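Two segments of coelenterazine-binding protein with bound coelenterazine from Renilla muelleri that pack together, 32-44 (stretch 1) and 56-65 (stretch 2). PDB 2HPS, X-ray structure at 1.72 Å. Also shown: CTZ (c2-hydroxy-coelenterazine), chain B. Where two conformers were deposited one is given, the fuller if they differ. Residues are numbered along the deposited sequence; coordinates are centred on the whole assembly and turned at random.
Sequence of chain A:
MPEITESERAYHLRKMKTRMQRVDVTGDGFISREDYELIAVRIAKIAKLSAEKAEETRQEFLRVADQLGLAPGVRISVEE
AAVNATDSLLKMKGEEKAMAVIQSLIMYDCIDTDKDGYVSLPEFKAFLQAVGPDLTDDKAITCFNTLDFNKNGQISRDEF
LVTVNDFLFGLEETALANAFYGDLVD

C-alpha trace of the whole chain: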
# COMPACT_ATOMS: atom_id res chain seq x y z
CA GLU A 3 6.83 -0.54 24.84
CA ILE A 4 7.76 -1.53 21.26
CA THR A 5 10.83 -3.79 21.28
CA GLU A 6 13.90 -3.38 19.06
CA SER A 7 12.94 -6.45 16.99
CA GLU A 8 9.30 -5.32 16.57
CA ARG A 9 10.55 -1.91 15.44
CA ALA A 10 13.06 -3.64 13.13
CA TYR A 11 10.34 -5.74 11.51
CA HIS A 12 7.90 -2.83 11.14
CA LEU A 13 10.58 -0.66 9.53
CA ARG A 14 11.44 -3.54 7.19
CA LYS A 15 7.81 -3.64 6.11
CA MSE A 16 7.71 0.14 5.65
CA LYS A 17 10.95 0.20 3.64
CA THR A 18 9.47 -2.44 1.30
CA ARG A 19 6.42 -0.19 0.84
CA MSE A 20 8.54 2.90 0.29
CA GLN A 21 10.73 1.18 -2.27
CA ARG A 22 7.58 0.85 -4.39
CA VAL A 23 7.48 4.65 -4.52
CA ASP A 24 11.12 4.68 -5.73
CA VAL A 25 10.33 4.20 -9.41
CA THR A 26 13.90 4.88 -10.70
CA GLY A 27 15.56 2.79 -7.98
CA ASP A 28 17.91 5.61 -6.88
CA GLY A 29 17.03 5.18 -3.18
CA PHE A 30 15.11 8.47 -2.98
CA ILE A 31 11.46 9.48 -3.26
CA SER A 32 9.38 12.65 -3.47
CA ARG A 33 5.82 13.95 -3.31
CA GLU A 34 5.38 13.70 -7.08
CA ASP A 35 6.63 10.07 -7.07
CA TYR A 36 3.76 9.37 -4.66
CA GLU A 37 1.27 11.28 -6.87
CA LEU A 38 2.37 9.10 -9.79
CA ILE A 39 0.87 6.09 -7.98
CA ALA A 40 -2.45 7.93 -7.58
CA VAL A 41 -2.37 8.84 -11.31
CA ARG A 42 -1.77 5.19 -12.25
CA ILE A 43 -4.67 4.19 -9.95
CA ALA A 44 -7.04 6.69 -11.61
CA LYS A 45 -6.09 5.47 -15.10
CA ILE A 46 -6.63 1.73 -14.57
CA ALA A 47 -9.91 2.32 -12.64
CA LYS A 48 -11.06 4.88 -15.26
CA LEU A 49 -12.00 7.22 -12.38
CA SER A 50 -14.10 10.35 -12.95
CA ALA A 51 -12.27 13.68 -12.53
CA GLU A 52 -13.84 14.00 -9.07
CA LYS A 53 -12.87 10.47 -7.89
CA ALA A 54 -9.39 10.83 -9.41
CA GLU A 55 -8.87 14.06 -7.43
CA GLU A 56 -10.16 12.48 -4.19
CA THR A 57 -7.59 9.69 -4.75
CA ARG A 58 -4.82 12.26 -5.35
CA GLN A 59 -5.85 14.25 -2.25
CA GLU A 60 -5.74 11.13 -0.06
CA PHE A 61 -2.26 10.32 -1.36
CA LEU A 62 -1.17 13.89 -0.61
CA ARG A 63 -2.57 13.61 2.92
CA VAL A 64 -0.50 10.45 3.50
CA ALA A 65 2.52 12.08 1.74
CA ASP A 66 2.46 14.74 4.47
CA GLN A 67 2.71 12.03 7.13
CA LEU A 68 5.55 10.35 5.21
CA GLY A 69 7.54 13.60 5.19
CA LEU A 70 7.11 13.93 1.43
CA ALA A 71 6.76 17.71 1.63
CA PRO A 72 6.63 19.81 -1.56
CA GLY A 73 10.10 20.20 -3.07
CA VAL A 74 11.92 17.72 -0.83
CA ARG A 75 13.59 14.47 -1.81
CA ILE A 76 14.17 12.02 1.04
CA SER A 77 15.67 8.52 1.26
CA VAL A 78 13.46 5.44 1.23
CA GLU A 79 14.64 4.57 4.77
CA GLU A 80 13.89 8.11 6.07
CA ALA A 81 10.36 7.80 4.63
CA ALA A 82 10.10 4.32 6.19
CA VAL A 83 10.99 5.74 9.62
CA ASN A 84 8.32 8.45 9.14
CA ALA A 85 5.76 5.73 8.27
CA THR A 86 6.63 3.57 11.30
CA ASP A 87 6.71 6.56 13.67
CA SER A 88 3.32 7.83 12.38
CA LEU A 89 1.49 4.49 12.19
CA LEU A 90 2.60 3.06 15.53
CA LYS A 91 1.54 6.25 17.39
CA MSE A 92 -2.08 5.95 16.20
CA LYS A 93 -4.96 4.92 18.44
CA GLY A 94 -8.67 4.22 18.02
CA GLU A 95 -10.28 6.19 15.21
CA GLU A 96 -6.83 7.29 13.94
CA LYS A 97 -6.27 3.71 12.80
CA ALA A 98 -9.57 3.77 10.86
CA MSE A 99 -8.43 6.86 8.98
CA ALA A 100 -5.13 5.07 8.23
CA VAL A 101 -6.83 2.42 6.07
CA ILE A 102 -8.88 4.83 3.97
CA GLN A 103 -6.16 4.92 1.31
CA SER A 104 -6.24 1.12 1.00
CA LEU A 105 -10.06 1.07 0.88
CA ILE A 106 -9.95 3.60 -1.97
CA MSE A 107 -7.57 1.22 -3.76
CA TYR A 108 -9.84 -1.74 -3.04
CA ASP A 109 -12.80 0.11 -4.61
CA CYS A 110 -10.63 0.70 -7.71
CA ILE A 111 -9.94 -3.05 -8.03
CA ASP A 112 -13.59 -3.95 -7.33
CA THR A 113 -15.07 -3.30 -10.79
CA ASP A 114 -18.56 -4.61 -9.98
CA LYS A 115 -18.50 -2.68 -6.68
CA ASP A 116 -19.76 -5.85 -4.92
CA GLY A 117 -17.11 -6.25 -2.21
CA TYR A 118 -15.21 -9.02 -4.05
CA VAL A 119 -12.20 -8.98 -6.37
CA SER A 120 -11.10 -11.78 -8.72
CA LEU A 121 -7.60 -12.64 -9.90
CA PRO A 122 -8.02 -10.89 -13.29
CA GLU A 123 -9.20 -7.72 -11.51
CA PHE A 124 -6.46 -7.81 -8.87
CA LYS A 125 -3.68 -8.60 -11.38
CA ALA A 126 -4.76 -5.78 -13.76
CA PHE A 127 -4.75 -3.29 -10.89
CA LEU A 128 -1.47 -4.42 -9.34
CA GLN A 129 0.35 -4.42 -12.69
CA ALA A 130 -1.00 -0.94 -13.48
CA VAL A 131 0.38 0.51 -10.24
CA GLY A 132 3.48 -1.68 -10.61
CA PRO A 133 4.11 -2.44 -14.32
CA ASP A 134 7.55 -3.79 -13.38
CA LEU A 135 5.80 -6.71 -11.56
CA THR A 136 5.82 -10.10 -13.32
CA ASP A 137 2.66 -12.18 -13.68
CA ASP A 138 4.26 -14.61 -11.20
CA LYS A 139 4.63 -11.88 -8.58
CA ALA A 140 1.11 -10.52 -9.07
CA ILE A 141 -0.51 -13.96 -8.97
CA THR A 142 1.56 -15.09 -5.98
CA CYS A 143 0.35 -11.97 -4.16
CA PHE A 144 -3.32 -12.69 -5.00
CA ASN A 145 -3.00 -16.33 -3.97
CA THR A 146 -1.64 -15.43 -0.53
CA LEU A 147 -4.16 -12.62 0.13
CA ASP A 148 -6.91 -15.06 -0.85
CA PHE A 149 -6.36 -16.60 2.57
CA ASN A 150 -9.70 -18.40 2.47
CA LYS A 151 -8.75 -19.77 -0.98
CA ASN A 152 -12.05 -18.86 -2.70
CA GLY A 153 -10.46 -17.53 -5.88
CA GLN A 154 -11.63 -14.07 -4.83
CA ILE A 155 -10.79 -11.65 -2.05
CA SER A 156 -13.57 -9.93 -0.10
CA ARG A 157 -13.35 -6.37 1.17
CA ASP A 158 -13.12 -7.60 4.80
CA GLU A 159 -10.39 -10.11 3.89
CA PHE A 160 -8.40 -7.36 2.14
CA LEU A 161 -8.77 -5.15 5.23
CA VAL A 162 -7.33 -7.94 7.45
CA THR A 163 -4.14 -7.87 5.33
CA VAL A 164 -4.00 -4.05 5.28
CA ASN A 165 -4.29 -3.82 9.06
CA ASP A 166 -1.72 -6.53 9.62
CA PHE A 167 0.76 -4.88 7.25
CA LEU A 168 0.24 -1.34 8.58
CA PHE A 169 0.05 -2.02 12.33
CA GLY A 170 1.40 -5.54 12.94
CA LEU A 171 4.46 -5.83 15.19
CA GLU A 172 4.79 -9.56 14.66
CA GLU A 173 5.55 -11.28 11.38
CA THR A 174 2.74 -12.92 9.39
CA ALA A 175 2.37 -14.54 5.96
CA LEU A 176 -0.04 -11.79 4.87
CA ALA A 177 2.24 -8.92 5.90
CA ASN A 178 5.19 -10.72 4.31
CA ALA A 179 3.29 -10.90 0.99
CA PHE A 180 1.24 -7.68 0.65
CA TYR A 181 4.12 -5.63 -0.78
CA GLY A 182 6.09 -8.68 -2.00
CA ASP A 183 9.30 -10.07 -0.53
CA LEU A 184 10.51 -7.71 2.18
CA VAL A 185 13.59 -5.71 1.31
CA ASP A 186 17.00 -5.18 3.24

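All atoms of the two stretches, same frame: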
# COMPACT_ATOMS: atom_id res chain seq x y z
N SER A 32 9.92 11.30 -3.65
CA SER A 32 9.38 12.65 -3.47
C SER A 32 7.87 12.61 -3.56
O SER A 32 7.27 11.60 -3.97
CB SER A 32 9.90 13.55 -4.59
OG SER A 32 9.30 13.16 -5.81
N ARG A 33 7.27 13.76 -3.24
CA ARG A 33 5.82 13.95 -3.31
C ARG A 33 5.29 13.55 -4.67
O ARG A 33 4.31 12.80 -4.77
CB ARG A 33 5.51 15.42 -3.03
CG ARG A 33 4.07 15.76 -2.73
CD ARG A 33 3.95 17.20 -2.25
NE ARG A 33 2.57 17.54 -1.90
CZ ARG A 33 2.04 17.38 -0.69
NH1 ARG A 33 2.77 16.90 0.30
NH2 ARG A 33 0.77 17.72 -0.48
N GLU A 34 5.93 14.02 -5.76
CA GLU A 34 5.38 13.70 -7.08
C GLU A 34 5.50 12.22 -7.44
O GLU A 34 4.67 11.71 -8.17
CB GLU A 34 5.93 14.59 -8.21
CG GLU A 34 7.42 14.57 -8.37
CD GLU A 34 8.09 15.73 -7.65
OE1 GLU A 34 8.90 16.42 -8.31
OE2 GLU A 34 7.80 15.95 -6.44
N ASP A 35 6.52 11.54 -6.92
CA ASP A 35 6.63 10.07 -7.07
C ASP A 35 5.39 9.39 -6.46
O ASP A 35 4.86 8.41 -7.01
CB ASP A 35 7.89 9.54 -6.38
CG ASP A 35 9.19 10.04 -7.03
OD1 ASP A 35 9.22 10.33 -8.24
OD2 ASP A 35 10.21 10.10 -6.30
N TYR A 36 4.95 9.90 -5.32
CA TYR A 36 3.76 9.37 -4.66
C TYR A 36 2.48 9.66 -5.48
O TYR A 36 1.63 8.79 -5.68
CB TYR A 36 3.69 9.89 -3.22
CG TYR A 36 3.03 8.92 -2.25
CD1 TYR A 36 3.45 7.58 -2.17
CD2 TYR A 36 2.02 9.35 -1.38
CE1 TYR A 36 2.84 6.69 -1.28
CE2 TYR A 36 1.42 8.48 -0.49
CZ TYR A 36 1.83 7.15 -0.44
OH TYR A 36 1.21 6.30 0.46
N GLU A 37 2.38 10.89 -5.99
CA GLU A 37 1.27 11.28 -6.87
C GLU A 37 1.21 10.42 -8.12
O GLU A 37 0.14 10.17 -8.64
CB GLU A 37 1.41 12.75 -7.29
CG GLU A 37 1.34 13.76 -6.14
CD GLU A 37 1.40 15.19 -6.64
OE1 GLU A 37 0.36 15.68 -7.13
OE2 GLU A 37 2.49 15.82 -6.55
N LEU A 38 2.36 9.97 -8.61
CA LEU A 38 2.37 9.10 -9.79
C LEU A 38 1.56 7.83 -9.56
O LEU A 38 0.86 7.37 -10.45
CB LEU A 38 3.81 8.74 -10.18
CG LEU A 38 4.00 7.76 -11.35
CD1 LEU A 38 3.40 8.28 -12.65
CD2 LEU A 38 5.51 7.45 -11.52
N ILE A 39 1.68 7.26 -8.36
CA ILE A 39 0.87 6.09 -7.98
C ILE A 39 -0.63 6.41 -8.07
O ILE A 39 -1.39 5.66 -8.69
CB ILE A 39 1.26 5.59 -6.58
CG1 ILE A 39 2.69 5.06 -6.64
CG2 ILE A 39 0.27 4.49 -6.10
CD1 ILE A 39 3.32 4.79 -5.31
N ALA A 40 -1.04 7.54 -7.50
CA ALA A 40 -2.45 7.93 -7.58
C ALA A 40 -2.91 8.12 -9.04
O ALA A 40 -4.03 7.76 -9.41
CB ALA A 40 -2.71 9.19 -6.73
N VAL A 41 -2.05 8.69 -9.88
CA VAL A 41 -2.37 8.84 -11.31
C VAL A 41 -2.54 7.47 -12.01
O VAL A 41 -3.44 7.27 -12.83
CB VAL A 41 -1.30 9.70 -12.04
CG1 VAL A 41 -1.44 9.57 -13.56
CG2 VAL A 41 -1.42 11.17 -11.60
N ARG A 42 -1.65 6.53 -11.69
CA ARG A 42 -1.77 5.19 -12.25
C ARG A 42 -3.08 4.52 -11.79
O ARG A 42 -3.73 3.82 -12.58
CB ARG A 42 -0.54 4.36 -11.90
CG ARG A 42 0.74 4.84 -12.64
CD ARG A 42 1.89 3.92 -12.25
NE ARG A 42 3.12 4.21 -12.99
CZ ARG A 42 4.28 3.65 -12.69
NH1 ARG A 42 4.34 2.79 -11.68
NH2 ARG A 42 5.38 3.94 -13.39
N ILE A 43 -3.44 4.74 -10.53
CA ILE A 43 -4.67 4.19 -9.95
C ILE A 43 -5.89 4.73 -10.71
O ILE A 43 -6.75 3.96 -11.16
CB ILE A 43 -4.78 4.49 -8.42
CG1 ILE A 43 -3.79 3.63 -7.64
CG2 ILE A 43 -6.23 4.26 -7.90
CD1 ILE A 43 -3.54 4.09 -6.21
N ALA A 44 -5.92 6.04 -10.91
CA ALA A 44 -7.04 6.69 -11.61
C ALA A 44 -7.19 6.17 -13.05
O ALA A 44 -8.31 5.97 -13.56
CB ALA A 44 -6.84 8.20 -11.60
N GLU A 56 -10.04 12.98 -5.56
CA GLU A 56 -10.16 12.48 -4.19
C GLU A 56 -9.01 11.49 -3.89
O GLU A 56 -8.40 11.53 -2.82
CB GLU A 56 -11.52 11.79 -4.01
CG GLU A 56 -12.69 12.76 -3.94
CD GLU A 56 -14.04 12.05 -3.99
OE1 GLU A 56 -14.13 10.86 -3.59
OE2 GLU A 56 -15.03 12.69 -4.42
N THR A 57 -8.71 10.64 -4.87
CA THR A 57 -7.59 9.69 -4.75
C THR A 57 -6.26 10.44 -4.61
O THR A 57 -5.48 10.17 -3.68
CB THR A 57 -7.53 8.72 -5.95
OG1 THR A 57 -8.80 8.06 -6.09
CG2 THR A 57 -6.42 7.65 -5.77
N ARG A 58 -6.02 11.41 -5.49
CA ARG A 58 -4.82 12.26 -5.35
C ARG A 58 -4.74 12.95 -3.97
O ARG A 58 -3.68 12.96 -3.34
CB ARG A 58 -4.75 13.29 -6.50
CG ARG A 58 -3.32 13.76 -6.82
CD ARG A 58 -3.29 14.86 -7.89
NE ARG A 58 -4.05 16.05 -7.48
CZ ARG A 58 -3.52 17.14 -6.92
NH1 ARG A 58 -2.21 17.22 -6.71
NH2 ARG A 58 -4.31 18.15 -6.57
N GLN A 59 -5.84 13.54 -3.51
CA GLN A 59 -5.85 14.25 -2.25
C GLN A 59 -5.53 13.31 -1.07
O GLN A 59 -4.83 13.70 -0.14
CB GLN A 59 -7.18 14.97 -2.04
CG GLN A 59 -7.32 16.21 -2.94
CD GLN A 59 -6.27 17.28 -2.64
OE1 GLN A 59 -5.89 17.49 -1.49
NE2 GLN A 59 -5.78 17.94 -3.69
N GLU A 60 -6.01 12.07 -1.15
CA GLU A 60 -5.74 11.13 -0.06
C GLU A 60 -4.26 10.77 -0.07
O GLU A 60 -3.61 10.75 0.98
CB GLU A 60 -6.63 9.88 -0.12
CG GLU A 60 -6.40 8.88 1.05
CD GLU A 60 -6.64 9.45 2.47
OE1 GLU A 60 -7.15 10.59 2.66
OE2 GLU A 60 -6.29 8.74 3.44
N PHE A 61 -3.71 10.53 -1.26
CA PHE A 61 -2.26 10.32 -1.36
C PHE A 61 -1.44 11.49 -0.85
O PHE A 61 -0.41 11.30 -0.20
CB PHE A 61 -1.85 9.91 -2.78
CG PHE A 61 -1.96 8.43 -3.02
CD1 PHE A 61 -3.21 7.82 -3.09
CD2 PHE A 61 -0.81 7.64 -3.15
CE1 PHE A 61 -3.32 6.41 -3.29
CE2 PHE A 61 -0.90 6.26 -3.34
CZ PHE A 61 -2.16 5.64 -3.43
N LEU A 62 -1.88 12.72 -1.12
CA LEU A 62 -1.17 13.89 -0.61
C LEU A 62 -1.23 13.96 0.90
O LEU A 62 -0.26 14.33 1.55
CB LEU A 62 -1.71 15.18 -1.23
CG LEU A 62 -1.45 15.37 -2.73
CD1 LEU A 62 -2.21 16.62 -3.19
CD2 LEU A 62 0.04 15.47 -3.05
N ARG A 63 -2.39 13.60 1.47
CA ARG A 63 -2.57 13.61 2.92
C ARG A 63 -1.57 12.66 3.60
O ARG A 63 -0.92 13.01 4.60
CB ARG A 63 -4.01 13.24 3.27
CG ARG A 63 -4.35 13.53 4.76
CD ARG A 63 -5.81 13.11 5.06
NE ARG A 63 -5.95 11.65 5.10
CZ ARG A 63 -5.64 10.90 6.15
NH1 ARG A 63 -5.17 11.45 7.26
NH2 ARG A 63 -5.79 9.58 6.08
N VAL A 64 -1.47 11.46 3.05
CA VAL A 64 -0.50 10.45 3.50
C VAL A 64 0.94 10.92 3.21
O VAL A 64 1.80 10.78 4.07
CB VAL A 64 -0.83 9.06 2.93
CG1 VAL A 64 0.20 8.01 3.34
CG2 VAL A 64 -2.23 8.63 3.41
N ALA A 65 1.18 11.53 2.05
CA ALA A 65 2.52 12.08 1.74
C ALA A 65 3.02 13.02 2.83
O ALA A 65 4.19 13.00 3.22
CB ALA A 65 2.53 12.78 0.38
N1 CTZ B . 0.88 -0.92 -3.71
C2 CTZ B . 1.57 -0.07 -4.52
C3 CTZ B . 2.61 -0.94 -5.09
N4 CTZ B . 2.49 -2.19 -4.64
C5 CTZ B . 3.22 -3.30 -4.88
C6 CTZ B . 2.87 -4.48 -4.23
N7 CTZ B . 1.82 -4.53 -3.38
C8 CTZ B . 1.07 -3.44 -3.12
C9 CTZ B . 1.44 -2.17 -3.79
C10 CTZ B . 1.30 1.40 -4.73
C11 CTZ B . 1.51 2.07 -3.40
C12 CTZ B . 0.42 2.62 -2.73
C13 CTZ B . 0.58 3.23 -1.49
C14 CTZ B . 1.86 3.29 -0.93
C15 CTZ B . 2.96 2.73 -1.59
C16 CTZ B . 2.79 2.11 -2.83
O17 CTZ B . 2.02 3.89 0.28
O18 CTZ B . 3.53 -0.58 -5.91
C19 CTZ B . 3.64 -5.71 -4.51
C20 CTZ B . 5.02 -5.68 -4.75
C21 CTZ B . 5.71 -6.86 -5.03
C22 CTZ B . 5.02 -8.08 -5.08
C23 CTZ B . 3.65 -8.13 -4.86
C24 CTZ B . 2.96 -6.94 -4.58
O25 CTZ B . 5.72 -9.21 -5.36
C26 CTZ B . -0.10 -3.44 -2.15
C27 CTZ B . -1.34 -3.90 -2.88
C28 CTZ B . -2.41 -3.04 -3.10
C29 CTZ B . -3.54 -3.52 -3.78
C30 CTZ B . -3.57 -4.84 -4.24
C31 CTZ B . -2.50 -5.70 -4.01
C32 CTZ B . -1.38 -5.23 -3.32

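The most unusual feature of this contact is that it reaches through to the bound c2-hydroxy-coelenterazine. Tyr36, Ile39 and Phe61 pack against one another and also touch the ligand. Tyr36 OH lies 2.5 Å from CTZ O17, a short hydrogen bond between two hydroxyls in which either could be the donor. O17 sits near the plane of the Tyr36 ring, at its edge. Ile39 CG2 comes within 3.5 Å of CTZ C10, and Phe61 CE2 within 3.8 Å of CTZ C13. The name of the protein agrees with this: the helix pair forms part of the wall of the coelenterazine site.

Both stretches are helical, and they run roughly antiparallel, with 152° between their N-to-C directions. The axes approach to 8.9 Å. Arg33 therefore lies near Ala65, while Ala40 lies near Arg58, where the CA atoms are 5.4 Å apart. The small side chain of Ala40 points toward the second helix at this close point. Its CB is 4.0 Å from Arg58 CA and 4.1 Å from Thr57 CG2. The contact buries 681 Å², counting both sides.

Phe61 is the central knob. Its side chain sits among Tyr36, Ile39, Ala40 and Ile43, and it has the largest covered area of any residue here. Ala40 CB lies over one face of the ring, 4.2 Å from the centroid of Phe61, a CH-pi contact. Ile39 CG2 is 3.5 Å from Phe61 CE2, and Ile43 CD1 is 3.5 Å from Phe61 CZ. Ile43 CG2 also meets Thr57 CG2 at 4.0 Å. These contacts are apolar and depend on close fit.

The Tyr36 and Phe61 rings meet obliquely, with centroids 5.0 Å apart and planes at 49°. Tyr36 CE2 is 3.6 Å from Phe61 CD2, which lies over one face of the tyrosine ring. The same ring touches Ala65, with Tyr36 CD2 3.9 Å from Ala65 CB. It also reaches Val64, where Tyr36 CE2 is 4.0 Å from Val64 CG1. The tyrosine thus combines a largely apolar ring contact with a polar end at the ligand.

The one hydrogen bond across the stretches is also a salt bridge. Arg58 NH1 donates to Glu37 OE1 at 3.0 Å, and the carboxylate oxygen lies at the edge of the guanidinium, where its N-H groups point. Both side chains leave their helices sideways, but their ends come nearer the opposing stretch. Opposite charges thus pair beside the apolar core.

Leu62 extends the apolar contact between Glu37 and Arg33. Its CD2 is 3.8 Å from Glu37 CG, so it meets the aliphatic part of an acidic side chain. Leu62 CD2 also lies over one face of the Arg33 guanidinium, 3.5 Å from Arg33 NE. A methyl group can pack on that flat face while the in-plane N-H groups remain free to bond.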